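Local coordinates for protein diffuse adherence adhesin (Escherichia coli, PDB 4MEE) that mediates bacterial attachment to mammalian cells, autoaggregation and biofilm formation, this part being the C-terminal transport unit, whose beta barrel spans the outer membrane, at residues A160-N169 with Q339-V349. Residues are numbered along the deposited sequence; the frame is centred on the assembly and turned at random.
Sequences ANSLFLMDLN and QPHLQAVWMGV
Asn161, on helix 149-162, lays its amide against the backbone of strand 333-355 at Met347 to Val349. Its CG stands beside the backbone N and anti to the carbonyl carbon (chi1 -57°), which brings OD1 to the amide of Val349: Val349 N donates to Asn161 OD1 over 3.2 Å. The bond is bent, 140° at the hydrogen, and the donor is tilted 25° from the plane of the carbonyl. Asn161 CB packs on the Met347 side chain, 3.7 Å from Met347 SD, while the Val349 side chain runs alongside the asparagine, pointing the other way. Met347 runs out extended beyond CG and crosses Leu165 at about a right angle, its CE 4.1 Å from Leu165 CD2.

The fold is the twelve-stranded barrel of an autotransporter beta-domain, and the helix with the chain that follows it threads the pore. Alternate residues of 339-349, from Gln339 to Val349, accordingly turn their side chains inward to this segment, whereas Leu342 points away from it on the barrel surface.

Farther along the pore, Leu168 and Gln343 lie antiparallel, side by side. Leu168 CD2 rests 4.0 Å from Gln343 CB, and CD1 of the same leucine lies beside the CG and CD of that glutamine. With CG anti to the backbone N and the chain extended, Gln343 reaches past the leucine to the backbone, where its NE2 makes a weak hydrogen bond of 3.4 Å to Met166 O. The Asp167 side chain crosses that of Gln343 at about a right angle, but its OD1 is paired in a salt bridge with Lys373 on the adjacent strand 370-383.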
loop_
_atom_site.group_PDB
_atom_site.type_symbol
_atom_site.label_atom_id
_atom_site.label_comp_id
_atom_site.label_asym_id
_atom_site.label_seq_id
_atom_site.Cartn_x
_atom_site.Cartn_y
_atom_site.Cartn_z
ATOM N N ALA A 160 0.124 3.485 9.189
ATOM C CA ALA A 160 -1.251 3.823 9.264
ATOM C C ALA A 160 -1.712 4.356 7.945
ATOM O O ALA A 160 -2.843 4.160 7.573
ATOM C CB ALA A 160 -1.433 4.867 10.307
ATOM N N ASN A 161 -0.827 5.036 7.238
ATOM C CA ASN A 161 -1.188 5.582 5.948
ATOM C C ASN A 161 -0.926 4.696 4.745
ATOM O O ASN A 161 -1.567 4.848 3.720
ATOM C CB ASN A 161 -0.487 6.893 5.735
ATOM C CG ASN A 161 -0.793 7.874 6.817
ATOM O OD1 ASN A 161 -1.592 8.763 6.634
ATOM N ND2 ASN A 161 -0.148 7.724 7.947
ATOM N N SER A 162 0.024 3.786 4.845
ATOM C CA SER A 162 0.288 2.936 3.720
ATOM C C SER A 162 -0.221 1.533 3.922
ATOM O O SER A 162 -0.040 0.689 3.067
ATOM C CB SER A 162 1.770 2.881 3.449
ATOM O OG SER A 162 2.427 2.228 4.513
ATOM N N LEU A 163 -0.834 1.259 5.057
ATOM C CA LEU A 163 -1.294 -0.099 5.307
ATOM C C LEU A 163 -2.459 -0.596 4.443
ATOM O O LEU A 163 -2.498 -1.761 4.095
ATOM C CB LEU A 163 -1.611 -0.283 6.785
ATOM C CG LEU A 163 -1.219 -1.614 7.430
ATOM C CD1 LEU A 163 -0.171 -2.335 6.598
ATOM C CD2 LEU A 163 -0.740 -1.397 8.853
ATOM N N PHE A 164 -3.415 0.259 4.107
ATOM C CA PHE A 164 -4.584 -0.221 3.393
ATOM C C PHE A 164 -4.638 0.246 1.971
ATOM O O PHE A 164 -5.703 0.302 1.378
ATOM C CB PHE A 164 -5.850 0.227 4.091
ATOM C CG PHE A 164 -6.185 -0.575 5.268
ATOM C CD1 PHE A 164 -6.557 -1.872 5.126
ATOM C CD2 PHE A 164 -6.117 -0.029 6.511
ATOM C CE1 PHE A 164 -6.863 -2.614 6.213
ATOM C CE2 PHE A 164 -6.417 -0.768 7.600
ATOM C CZ PHE A 164 -6.793 -2.057 7.449
ATOM N N LEU A 165 -3.484 0.579 1.433
ATOM C CA LEU A 165 -3.370 1.099 0.095
ATOM C C LEU A 165 -3.757 0.054 -0.915
ATOM O O LEU A 165 -3.497 -1.111 -0.702
ATOM C CB LEU A 165 -1.923 1.458 -0.150
ATOM C CG LEU A 165 -1.556 2.921 -0.353
ATOM C CD1 LEU A 165 -2.154 3.824 0.711
ATOM C CD2 LEU A 165 -0.048 3.001 -0.332
ATOM N N MET A 166 -4.365 0.459 -2.021
ATOM C CA MET A 166 -4.645 -0.482 -3.084
ATOM C C MET A 166 -4.059 0.033 -4.384
ATOM O O MET A 166 -4.426 1.101 -4.854
ATOM C CB MET A 166 -6.141 -0.672 -3.238
ATOM C CG MET A 166 -6.529 -2.067 -3.696
ATOM S SD MET A 166 -8.249 -2.173 -4.221
ATOM C CE MET A 166 -8.478 -0.534 -4.905
ATOM N N ASP A 167 -3.158 -0.735 -4.980
ATOM C CA ASP A 167 -2.495 -0.306 -6.195
ATOM C C ASP A 167 -3.397 -0.471 -7.380
ATOM O O ASP A 167 -4.428 -1.116 -7.294
ATOM C CB ASP A 167 -1.233 -1.115 -6.414
ATOM C CG ASP A 167 -0.034 -0.508 -5.730
ATOM O OD1 ASP A 167 -0.026 0.721 -5.511
ATOM O OD2 ASP A 167 0.911 -1.258 -5.413
ATOM N N LEU A 168 -2.991 0.115 -8.490
ATOM C CA LEU A 168 -3.732 0.022 -9.712
ATOM C C LEU A 168 -3.646 -1.403 -10.153
ATOM O O LEU A 168 -2.723 -2.110 -9.766
ATOM C CB LEU A 168 -3.056 0.873 -10.761
ATOM C CG LEU A 168 -3.755 2.128 -11.258
ATOM C CD1 LEU A 168 -4.521 2.794 -10.137
ATOM C CD2 LEU A 168 -2.685 3.065 -11.761
ATOM N N ASN A 169 -4.635 -1.814 -10.933
ATOM C CA ASN A 169 -4.650 -3.085 -11.633
ATOM C C ASN A 169 -5.022 -4.219 -10.711
ATOM O O ASN A 169 -5.189 -5.344 -11.136
ATOM C CB ASN A 169 -3.317 -3.371 -12.329
ATOM C CG ASN A 169 -3.157 -2.594 -13.622
ATOM O OD1 ASN A 169 -4.010 -2.647 -14.505
ATOM N ND2 ASN A 169 -2.053 -1.873 -13.741
ATOM N N GLN A 339 1.772 -1.309 -20.430
ATOM C CA GLN A 339 0.925 -0.381 -19.693
ATOM C C GLN A 339 1.716 0.696 -18.943
ATOM O O GLN A 339 2.158 0.468 -17.815
ATOM C CB GLN A 339 0.021 -1.144 -18.720
ATOM C CG GLN A 339 -1.040 -0.281 -18.060
ATOM C CD GLN A 339 -1.606 -0.905 -16.801
ATOM O OE1 GLN A 339 -2.803 -1.177 -16.718
ATOM N NE2 GLN A 339 -0.751 -1.131 -15.812
ATOM N N PRO A 340 1.901 1.872 -19.574
ATOM C CA PRO A 340 2.391 3.029 -18.828
ATOM C C PRO A 340 1.259 3.604 -17.980
ATOM O O PRO A 340 0.135 3.734 -18.466
ATOM C CB PRO A 340 2.801 4.011 -19.928
ATOM C CG PRO A 340 1.964 3.640 -21.103
ATOM C CD PRO A 340 1.762 2.155 -21.015
ATOM N N HIS A 341 1.549 3.929 -16.721
ATOM C CA HIS A 341 0.516 4.389 -15.788
ATOM C C HIS A 341 1.018 5.400 -14.755
ATOM O O HIS A 341 2.217 5.488 -14.485
ATOM C CB HIS A 341 -0.145 3.196 -15.087
ATOM C CG HIS A 341 0.814 2.335 -14.325
ATOM N ND1 HIS A 341 1.245 1.111 -14.789
ATOM C CD2 HIS A 341 1.432 2.525 -13.136
ATOM C CE1 HIS A 341 2.084 0.583 -13.917
ATOM N NE2 HIS A 341 2.218 1.422 -12.906
ATOM N N LEU A 342 0.078 6.147 -14.180
ATOM C CA LEU A 342 0.365 7.169 -13.178
ATOM C C LEU A 342 -0.698 7.111 -12.079
ATOM O O LEU A 342 -1.888 6.996 -12.373
ATOM C CB LEU A 342 0.389 8.554 -13.836
ATOM C CG LEU A 342 0.525 9.827 -12.993
ATOM C CD1 LEU A 342 1.933 9.998 -12.441
ATOM C CD2 LEU A 342 0.128 11.040 -13.821
ATOM N N GLN A 343 -0.261 7.190 -10.824
ATOM C CA GLN A 343 -1.150 7.088 -9.663
ATOM C C GLN A 343 -0.763 8.090 -8.576
ATOM O O GLN A 343 0.421 8.289 -8.304
ATOM C CB GLN A 343 -1.121 5.661 -9.097
ATOM C CG GLN A 343 -2.102 5.403 -7.957
ATOM C CD GLN A 343 -1.858 4.092 -7.226
ATOM O OE1 GLN A 343 -0.824 3.446 -7.398
ATOM N NE2 GLN A 343 -2.823 3.690 -6.404
ATOM N N ALA A 344 -1.769 8.712 -7.961
ATOM C CA ALA A 344 -1.563 9.640 -6.844
ATOM C C ALA A 344 -2.448 9.277 -5.651
ATOM O O ALA A 344 -3.635 8.987 -5.817
ATOM C CB ALA A 344 -1.814 11.075 -7.283
ATOM N N VAL A 345 -1.860 9.294 -4.456
ATOM C CA VAL A 345 -2.571 8.962 -3.218
ATOM C C VAL A 345 -2.433 10.084 -2.182
ATOM O O VAL A 345 -1.331 10.577 -1.935
ATOM C CB VAL A 345 -2.069 7.630 -2.598
ATOM C CG1 VAL A 345 -2.889 7.261 -1.369
ATOM C CG2 VAL A 345 -2.113 6.495 -3.613
ATOM N N TRP A 346 -3.558 10.481 -1.588
ATOM C CA TRP A 346 -3.564 11.429 -0.473
ATOM C C TRP A 346 -3.675 10.685 0.856
ATOM O O TRP A 346 -4.687 10.042 1.140
ATOM C CB TRP A 346 -4.696 12.457 -0.623
ATOM C CG TRP A 346 -5.035 13.202 0.650
ATOM C CD1 TRP A 346 -4.184 13.946 1.417
ATOM C CD2 TRP A 346 -6.318 13.278 1.287
ATOM N NE1 TRP A 346 -4.855 14.474 2.496
ATOM C CE2 TRP A 346 -6.164 14.079 2.442
ATOM C CE3 TRP A 346 -7.581 12.741 0.998
ATOM C CZ2 TRP A 346 -7.226 14.362 3.305
ATOM C CZ3 TRP A 346 -8.636 13.027 1.855
ATOM C CH2 TRP A 346 -8.450 13.833 2.996
ATOM N N MET A 347 -2.622 10.780 1.660
ATOM C CA MET A 347 -2.572 10.131 2.966
ATOM C C MET A 347 -2.960 11.125 4.059
ATOM O O MET A 347 -2.184 12.019 4.401
ATOM C CB MET A 347 -1.174 9.553 3.219
ATOM C CG MET A 347 -0.751 8.473 2.228
ATOM S SD MET A 347 0.934 7.880 2.480
ATOM C CE MET A 347 1.084 6.695 1.148
ATOM N N GLY A 348 -4.168 10.970 4.599
ATOM C CA GLY A 348 -4.695 11.918 5.583
ATOM C C GLY A 348 -5.007 11.339 6.952
ATOM O O GLY A 348 -5.870 11.853 7.663
ATOM N N VAL A 349 -4.307 10.270 7.324
ATOM C CA VAL A 349 -4.451 9.680 8.656
ATOM C C VAL A 349 -3.465 10.356 9.605
ATOM O O VAL A 349 -2.250 10.303 9.396
ATOM C CB VAL A 349 -4.224 8.150 8.649
ATOM C CG1 VAL A 349 -4.329 7.584 10.059
ATOM C CG2 VAL A 349 -5.233 7.463 7.740
#